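Local coordinates for protein sugar isomerase (Sinorhizobium meliloti, PDB 3QC0) that binds a zinc ion in a TIM barrel of the xylose isomerase-like family and probably interconverts sugars as an isomerase, at residues A[9-14]-A[25-30]; A[45-50]-A[93-98]; A[18-23]-A[33-38]. One frame throughout, in Å; residues are numbered along the deposited sequence.

Interaction 1 (A[9-14]-A[25-30]); sequences INLATI and DICLKH
Ile9 and Cys27 mark the closest backbone approach, 7.5 Å from CA to CA, where the end of strand 7-10 packs against the last turns of helix 20-29. The thiol of Cys27 carries the contact. Its SG is anti to the carbonyl carbon (chi1 -66°), which turns it from the helix toward the strand, where it lies 3.8 Å from CB of Ile9 and 3.9 Å from Ile9 CG1. The sulfur thus rests against the branch point of the isoleucine and the longer of its two arms. Cys27 was modelled in two conformers, and this account holds for one of them. Leu11 reaches the same sulfur more loosely from the chain just beyond the strand, with CD2 4.4 Å from Cys27 SG. Strand 7-10 and helix 20-29 are the first two elements of a beta-alpha-beta unit; the TIM barrel is eight beta-alpha repeats joined in this way, and this contact lays the helix on the outer side of the first strand. Ile9 also meets Ile264 of helix 260-274, while its backbone pairs with Ala34 and Ala36 in the neighbouring strand. Past the strand the chain turns sharply: Asn10 OD1 accepts the N-H of Ala12 at 2.9 Å in an Asx turn, the donor lying in the carbonyl plane with an N-H...O angle of 158°. The same oxygen takes a second hydrogen bond from NE1 of Trp38, and Asn10 ND2 is bonded to Glu246 OE2, which together fix the rotation of this buried amide. The zinc ion lies about 12 Å from the side chain of Leu11.

Interaction 2 (A[45-50]-A[93-98]); sequences IGLGEA and AELGAD
Leu47 and Leu95 supply most of the apolar contact, with Ala50 packed beside them. CD1 of Leu47 is the shared atom: it touches both CG and CD2 of Leu95, at 3.8 Å from Leu95 CG, and the two side chains cross obliquely. Leu47 extends with CG anti to the backbone N (chi1 -178°), which carries its methyls out from the first turn of helix 47-57 toward the end of helix 75-94. CD2 of Leu95 goes further, to Ala50 of helix 47-57, where it is 3.9 Å from Ala50 CB and about as near to the carbonyl carbon of that alanine. The contact thus joins the beginning of one helix to the end of another on the outside of the TIM barrel. Val42 of helix 39-45 touches Leu47, Ala50 and Leu95, and Leu61 of strand 60-68 touches Leu95 from the barrel wall.

A second kind of contact is made by the aliphatic part of Glu94, which was modelled in two conformers. In the one described here its chain bends at chi2 (60°), and CG packs 3.8 Å from Leu47 CG, while the carboxylate is taken up by a salt bridge from OE2 to Arg55 NH1. No hydrogen bond passes between the two segments. Backbone bonds instead shape each of them: Ala50 N donates to Gly46 O at 2.9 Å in the first turn of helix 47-57, for which Gly46 is the N-cap. At the end of helix 75-94, Gly96 takes a positive phi of 64° in a Schellman motif, with its N bonded to Ala93 O at 3.1 Å.

Interaction 3 (A[18-23]-A[33-38]); sequences CGFAEA and TAIAPW
Phe20 sets its CG anti to the backbone N (chi1 -176°), which sends the ring from the first turn of helix 20-29 toward strand 34-36, and a chi2 of -86° settles how the ring is turned there. Ile35 comes to meet it with CG1 in the crowded position between the backbone N and the carbonyl carbon (chi1 59°), which places CD1 against the far end of the ring. CD1 lies 4.0 Å from Phe20 CE2 and just as near CZ, and the two side chains cross at about a right angle. Pro37 approaches differently. Its CB sits at the edge of the ring, near the ring plane, 3.7 Å from Phe20 CE2 and 4.0 Å from CD2. The two side chains run alongside each other and point the same way, with Pro37 CG also 4.0 Å from Phe20 CE2. CE2 is therefore the corner on which both partners converge, and all three residues are buried without a hydrogen bond crossing between the segments. An alanine in place of Phe20 would lose the whole ring, and this would probably leave a gap beside Ile35 CD1 and Pro37 CB at the heart of the contact. Helix 20-29 is the crossover of the beta-alpha-beta unit whose second strand is 34-36, so the contact packs the start of that helix against the end of the strand it leads to. Within the barrel sheet, the backbone of Ile35 pairs with Lys60 and Thr62 of strand 60-68, whose Leu61 touches Pro37. Helix 39-45 lies alongside, with Ile45 touching Phe20 and Val42 touching Pro37.

How the interactions relate
From the N terminus, strand 7-10 is followed by the loop into helix 20-29, whose later turns fold back on the strand to close interaction 1. Interaction 3 opens before that closure, at residues 18-23, and closes at 33-38, so the two contacts cross along the chain and together fix the helix against both strands of one beta-alpha-beta unit. They also touch directly, through the hydrogen bond between Leu11 N and Ala36 O. Interaction 2 follows in series and closes a longer loop, from 45-50 to 93-98, tying helix 47-57 to the end of helix 75-94. It meets interaction 3 where Ile45 and Ala50 pack on Phe20.

Interaction 1 (A[9-14]-A[25-30])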
loop_
_atom_site.group_PDB
_atom_site.type_symbol
_atom_site.label_atom_id
_atom_site.label_comp_id
_atom_site.label_asym_id
_atom_site.label_seq_id
_atom_site.Cartn_x
_atom_site.Cartn_y
_atom_site.Cartn_z
ATOM N N ILE A 9 16.213 19.756 0.566
ATOM C CA ILE A 9 16.719 18.451 0.136
ATOM C C ILE A 9 16.867 17.553 1.360
ATOM O O ILE A 9 17.610 17.842 2.292
ATOM C CB ILE A 9 18.073 18.552 -0.609
ATOM C CG1 ILE A 9 17.957 19.477 -1.832
ATOM C CG2 ILE A 9 18.607 17.155 -0.977
ATOM C CD1 ILE A 9 17.103 19.000 -2.989
ATOM N N ASN A 10 16.109 16.455 1.378
ATOM C CA ASN A 10 16.336 15.404 2.347
ATOM C C ASN A 10 17.624 14.725 1.898
ATOM O O ASN A 10 17.749 14.331 0.740
ATOM C CB ASN A 10 15.139 14.448 2.393
ATOM C CG ASN A 10 15.301 13.376 3.388
ATOM O OD1 ASN A 10 16.245 12.559 3.298
ATOM N ND2 ASN A 10 14.299 13.251 4.290
ATOM N N LEU A 11 18.604 14.622 2.792
ATOM C CA LEU A 11 19.931 14.193 2.386
ATOM C C LEU A 11 20.010 12.730 2.016
ATOM O O LEU A 11 20.991 12.274 1.477
ATOM C CB LEU A 11 20.935 14.528 3.490
ATOM C CG LEU A 11 21.023 16.019 3.837
ATOM C CD1 LEU A 11 22.244 16.307 4.777
ATOM C CD2 LEU A 11 21.065 16.932 2.616
ATOM N N ALA A 12 18.922 11.973 2.210
ATOM C CA ALA A 12 18.889 10.631 1.633
ATOM C C ALA A 12 19.041 10.689 0.118
ATOM O O ALA A 12 19.550 9.762 -0.499
ATOM C CB ALA A 12 17.581 9.920 1.981
ATOM N N THR A 13 18.591 11.776 -0.475
ATOM C CA THR A 13 18.611 11.939 -1.931
ATOM C C THR A 13 20.008 11.804 -2.531
ATOM O O THR A 13 20.157 11.300 -3.653
ATOM C CB THR A 13 17.965 13.277 -2.309
ATOM O OG1 THR A 13 16.604 13.232 -1.875
ATOM C CG2 THR A 13 17.961 13.557 -3.828
ATOM N N ILE A 14 21.017 12.204 -1.753
ATOM C CA ILE A 14 22.424 12.099 -2.215
ATOM C C ILE A 14 23.263 11.370 -1.167
ATOM O O ILE A 14 24.461 11.687 -0.928
ATOM C CB ILE A 14 23.018 13.511 -2.606
ATOM C CG1 ILE A 14 22.788 14.542 -1.507
ATOM C CG2 ILE A 14 22.430 13.991 -3.967
ATOM C CD1 ILE A 14 23.557 15.894 -1.738
ATOM N N ASP A 25 27.226 21.640 1.307
ATOM C CA ASP A 25 28.004 22.441 0.351
ATOM C C ASP A 25 27.322 22.458 -1.026
ATOM O O ASP A 25 27.061 23.541 -1.587
ATOM C CB ASP A 25 29.424 21.865 0.251
ATOM C CG ASP A 25 30.417 22.772 -0.529
ATOM O OD1 ASP A 25 30.130 23.966 -0.850
ATOM O OD2 ASP A 25 31.505 22.238 -0.844
ATOM N N ILE A 26 26.988 21.272 -1.543
ATOM C CA ILE A 26 26.352 21.215 -2.879
ATOM C C ILE A 26 24.979 21.865 -2.866
ATOM O O ILE A 26 24.618 22.547 -3.797
ATOM C CB ILE A 26 26.201 19.835 -3.414
ATOM C CG1 ILE A 26 27.535 19.177 -3.597
ATOM C CG2 ILE A 26 25.459 19.866 -4.789
ATOM C CD1 ILE A 26 27.402 17.763 -3.970
ATOM N N CYS A 27 24.202 21.638 -1.809
ATOM C CA CYS A 27 22.916 22.309 -1.702
ATOM C C CYS A 27 23.068 23.849 -1.716
ATOM O O CYS A 27 22.339 24.550 -2.409
ATOM C CB CYS A 27 22.147 21.786 -0.464
ATOM S SG CYS A 27 21.618 19.983 -0.555
ATOM N N LEU A 28 24.046 24.384 -0.982
ATOM C CA LEU A 28 24.276 25.837 -0.967
ATOM C C LEU A 28 24.794 26.374 -2.322
ATOM O O LEU A 28 24.389 27.472 -2.741
ATOM C CB LEU A 28 25.264 26.214 0.143
ATOM C CG LEU A 28 24.746 26.107 1.579
ATOM C CD1 LEU A 28 25.922 26.305 2.573
ATOM C CD2 LEU A 28 23.612 27.103 1.851
ATOM N N LYS A 29 25.627 25.574 -2.997
ATOM C CA LYS A 29 26.101 25.886 -4.376
ATOM C C LYS A 29 24.912 26.060 -5.344
ATOM O O LYS A 29 25.023 26.764 -6.346
ATOM C CB LYS A 29 27.025 24.770 -4.937
ATOM C CG LYS A 29 28.486 24.655 -4.358
ATOM C CD LYS A 29 29.223 23.380 -4.917
ATOM C CE LYS A 29 30.727 23.383 -4.630
ATOM N NZ LYS A 29 31.527 22.159 -5.016
ATOM N N HIS A 30 23.786 25.391 -5.057
ATOM C CA HIS A 30 22.589 25.537 -5.892
ATOM C C HIS A 30 21.524 26.459 -5.319
ATOM O O HIS A 30 20.380 26.445 -5.784
ATOM C CB HIS A 30 21.959 24.169 -6.154
ATOM C CG HIS A 30 22.761 23.294 -7.054
ATOM N ND1 HIS A 30 22.561 23.263 -8.416
ATOM C CD2 HIS A 30 23.735 22.388 -6.794
ATOM C CE1 HIS A 30 23.381 22.381 -8.957
ATOM N NE2 HIS A 30 24.106 21.836 -7.996
#

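Interaction 2 (A[45-50]-A[93-98])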
loop_
_atom_site.group_PDB
_atom_site.type_symbol
_atom_site.label_atom_id
_atom_site.label_comp_id
_atom_site.label_asym_id
_atom_site.label_seq_id
_atom_site.Cartn_x
_atom_site.Cartn_y
_atom_site.Cartn_z
ATOM N N ILE A 45 29.409 12.877 11.351
ATOM C CA ILE A 45 30.134 14.168 11.421
ATOM C C ILE A 45 30.284 14.677 12.863
ATOM O O ILE A 45 31.299 15.314 13.216
ATOM C CB ILE A 45 29.502 15.272 10.497
ATOM C CG1 ILE A 45 30.487 16.432 10.274
ATOM C CG2 ILE A 45 28.201 15.857 11.029
ATOM C CD1 ILE A 45 29.994 17.461 9.297
ATOM N N GLY A 46 29.286 14.373 13.690
ATOM C CA GLY A 46 29.185 14.809 15.057
ATOM C C GLY A 46 28.122 15.877 15.210
ATOM O O GLY A 46 28.062 16.821 14.446
ATOM N N LEU A 47 27.243 15.703 16.194
ATOM C CA LEU A 47 26.150 16.643 16.399
ATOM C C LEU A 47 26.602 18.075 16.564
ATOM O O LEU A 47 25.973 18.986 16.037
ATOM C CB LEU A 47 25.305 16.227 17.616
ATOM C CG LEU A 47 24.081 17.081 17.967
ATOM C CD1 LEU A 47 23.057 17.076 16.811
ATOM C CD2 LEU A 47 23.421 16.581 19.261
ATOM N N GLY A 48 27.718 18.300 17.273
ATOM C CA GLY A 48 28.174 19.664 17.482
ATOM C C GLY A 48 28.613 20.343 16.203
ATOM O O GLY A 48 28.265 21.498 15.944
ATOM N N GLU A 49 29.360 19.621 15.378
ATOM C CA GLU A 49 29.793 20.154 14.095
ATOM C C GLU A 49 28.597 20.344 13.172
ATOM O O GLU A 49 28.492 21.351 12.476
ATOM C CB GLU A 49 30.850 19.240 13.456
ATOM C CG GLU A 49 31.368 19.686 12.116
ATOM C CD GLU A 49 32.058 21.059 12.104
ATOM O OE1 GLU A 49 32.376 21.610 13.179
ATOM O OE2 GLU A 49 32.240 21.597 10.998
ATOM N N ALA A 50 27.664 19.393 13.185
ATOM C CA ALA A 50 26.505 19.571 12.355
ATOM C C ALA A 50 25.761 20.848 12.729
ATOM O O ALA A 50 25.350 21.583 11.874
ATOM C CB ALA A 50 25.553 18.307 12.443
ATOM N N ALA A 93 16.442 19.342 18.466
ATOM C CA ALA A 93 16.486 20.650 19.167
ATOM C C ALA A 93 17.822 21.333 18.922
ATOM O O ALA A 93 17.842 22.513 18.588
ATOM C CB ALA A 93 16.236 20.448 20.639
ATOM N N GLU A 94 18.912 20.587 19.029
ATOM C CA GLU A 94 20.261 21.148 18.804
ATOM C C GLU A 94 20.399 21.717 17.399
ATOM O O GLU A 94 21.035 22.763 17.174
ATOM C CB GLU A 94 21.327 20.085 19.019
ATOM C CG GLU A 94 22.759 20.536 18.671
ATOM C CD GLU A 94 23.225 21.736 19.509
ATOM O OE1 GLU A 94 22.866 21.822 20.692
ATOM O OE2 GLU A 94 23.948 22.586 18.962
ATOM N N LEU A 95 19.817 21.023 16.417
ATOM C CA LEU A 95 19.902 21.427 15.030
ATOM C C LEU A 95 18.826 22.440 14.592
ATOM O O LEU A 95 18.792 22.846 13.429
ATOM C CB LEU A 95 19.884 20.197 14.131
ATOM C CG LEU A 95 20.961 19.148 14.396
ATOM C CD1 LEU A 95 20.710 17.891 13.537
ATOM C CD2 LEU A 95 22.368 19.760 14.153
ATOM N N GLY A 96 17.921 22.811 15.498
ATOM C CA GLY A 96 16.817 23.701 15.179
ATOM C C GLY A 96 15.827 23.148 14.168
ATOM O O GLY A 96 15.204 23.905 13.438
ATOM N N ALA A 97 15.692 21.827 14.148
ATOM C CA ALA A 97 14.786 21.191 13.178
ATOM C C ALA A 97 13.310 21.621 13.344
ATOM O O ALA A 97 12.793 21.729 14.461
ATOM C CB ALA A 97 14.886 19.655 13.249
ATOM N N ASP A 98 12.632 21.838 12.220
ATOM C CA ASP A 98 11.232 22.223 12.245
ATOM C C ASP A 98 10.327 21.100 12.786
ATOM O O ASP A 98 9.232 21.362 13.278
ATOM C CB ASP A 98 10.763 22.603 10.845
ATOM C CG ASP A 98 11.343 23.932 10.370
ATOM O OD1 ASP A 98 11.986 24.635 11.179
ATOM O OD2 ASP A 98 11.128 24.283 9.189
#

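Interaction 3 (A[18-23]-A[33-38])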
loop_
_atom_site.group_PDB
_atom_site.type_symbol
_atom_site.label_atom_id
_atom_site.label_comp_id
_atom_site.label_asym_id
_atom_site.label_seq_id
_atom_site.Cartn_x
_atom_site.Cartn_y
_atom_site.Cartn_z
ATOM N N CYS A 18 27.514 11.706 -0.708
ATOM C CA CYS A 18 27.882 12.793 0.171
ATOM C C CYS A 18 27.591 12.499 1.610
ATOM O O CYS A 18 26.484 12.067 1.939
ATOM C CB CYS A 18 27.145 14.093 -0.179
ATOM S SG CYS A 18 27.317 14.679 -1.863
ATOM N N GLY A 19 28.553 12.802 2.472
ATOM C CA GLY A 19 28.263 12.935 3.879
ATOM C C GLY A 19 27.668 14.305 4.135
ATOM O O GLY A 19 27.441 15.082 3.213
ATOM N N PHE A 20 27.452 14.624 5.406
ATOM C CA PHE A 20 26.697 15.831 5.776
ATOM C C PHE A 20 27.290 17.141 5.256
ATOM O O PHE A 20 26.589 17.972 4.688
ATOM C CB PHE A 20 26.575 15.894 7.320
ATOM C CG PHE A 20 25.737 17.029 7.828
ATOM C CD1 PHE A 20 26.266 18.276 8.049
ATOM C CD2 PHE A 20 24.396 16.817 8.171
ATOM C CE1 PHE A 20 25.476 19.312 8.516
ATOM C CE2 PHE A 20 23.610 17.830 8.620
ATOM C CZ PHE A 20 24.140 19.093 8.851
ATOM N N ALA A 21 28.598 17.373 5.483
ATOM C CA ALA A 21 29.182 18.622 5.075
ATOM C C ALA A 21 29.175 18.852 3.572
ATOM O O ALA A 21 28.883 19.969 3.121
ATOM C CB ALA A 21 30.631 18.702 5.584
ATOM N N GLU A 22 29.497 17.802 2.812
ATOM C CA GLU A 22 29.504 17.919 1.350
ATOM C C GLU A 22 28.095 18.102 0.812
ATOM O O GLU A 22 27.876 18.870 -0.113
ATOM C CB GLU A 22 30.124 16.708 0.670
ATOM C CG GLU A 22 30.425 17.033 -0.823
ATOM C CD GLU A 22 30.802 15.833 -1.642
ATOM O OE1 GLU A 22 31.174 14.785 -1.055
ATOM O OE2 GLU A 22 30.720 15.950 -2.885
ATOM N N ALA A 23 27.142 17.377 1.394
ATOM C CA ALA A 23 25.750 17.537 1.000
ATOM C C ALA A 23 25.303 18.980 1.206
ATOM O O ALA A 23 24.703 19.590 0.349
ATOM C CB ALA A 23 24.860 16.573 1.788
ATOM N N THR A 33 18.783 26.411 0.827
ATOM C CA THR A 33 19.100 26.675 2.241
ATOM C C THR A 33 18.277 25.882 3.259
ATOM O O THR A 33 18.178 26.268 4.441
ATOM C CB THR A 33 18.956 28.181 2.571
ATOM O OG1 THR A 33 17.623 28.610 2.273
ATOM C CG2 THR A 33 19.984 29.029 1.779
ATOM N N ALA A 34 17.663 24.793 2.806
ATOM C CA ALA A 34 16.914 23.946 3.707
ATOM C C ALA A 34 17.259 22.501 3.371
ATOM O O ALA A 34 17.369 22.140 2.201
ATOM C CB ALA A 34 15.417 24.185 3.518
ATOM N N ILE A 35 17.429 21.698 4.415
ATOM C CA ILE A 35 17.816 20.305 4.317
ATOM C C ILE A 35 16.988 19.496 5.313
ATOM O O ILE A 35 16.372 20.046 6.228
ATOM C CB ILE A 35 19.342 20.086 4.569
ATOM C CG1 ILE A 35 19.778 20.586 5.968
ATOM C CG2 ILE A 35 20.160 20.807 3.481
ATOM C CD1 ILE A 35 21.055 19.947 6.439
ATOM N N ALA A 36 17.025 18.184 5.137
ATOM C CA ALA A 36 16.561 17.245 6.153
ATOM C C ALA A 36 17.581 16.127 6.240
ATOM O O ALA A 36 17.606 15.227 5.396
ATOM C CB ALA A 36 15.153 16.716 5.814
ATOM N N PRO A 37 18.486 16.204 7.233
ATOM C CA PRO A 37 19.448 15.150 7.411
ATOM C C PRO A 37 18.897 13.980 8.213
ATOM O O PRO A 37 17.844 14.089 8.855
ATOM C CB PRO A 37 20.549 15.828 8.206
ATOM C CG PRO A 37 19.781 16.737 9.135
ATOM C CD PRO A 37 18.588 17.224 8.292
ATOM N N TRP A 38 19.645 12.884 8.164
ATOM C CA TRP A 38 19.351 11.712 8.933
ATOM C C TRP A 38 20.280 11.586 10.126
ATOM O O TRP A 38 21.432 12.085 10.115
ATOM C CB TRP A 38 19.454 10.467 8.046
ATOM C CG TRP A 38 18.373 10.375 7.032
ATOM C CD1 TRP A 38 18.043 11.290 6.083
ATOM C CD2 TRP A 38 17.415 9.313 6.900
ATOM N NE1 TRP A 38 16.957 10.860 5.362
ATOM C CE2 TRP A 38 16.567 9.650 5.848
ATOM C CE3 TRP A 38 17.230 8.099 7.554
ATOM C CZ2 TRP A 38 15.543 8.811 5.418
ATOM C CZ3 TRP A 38 16.189 7.273 7.128
ATOM C CH2 TRP A 38 15.358 7.652 6.101
#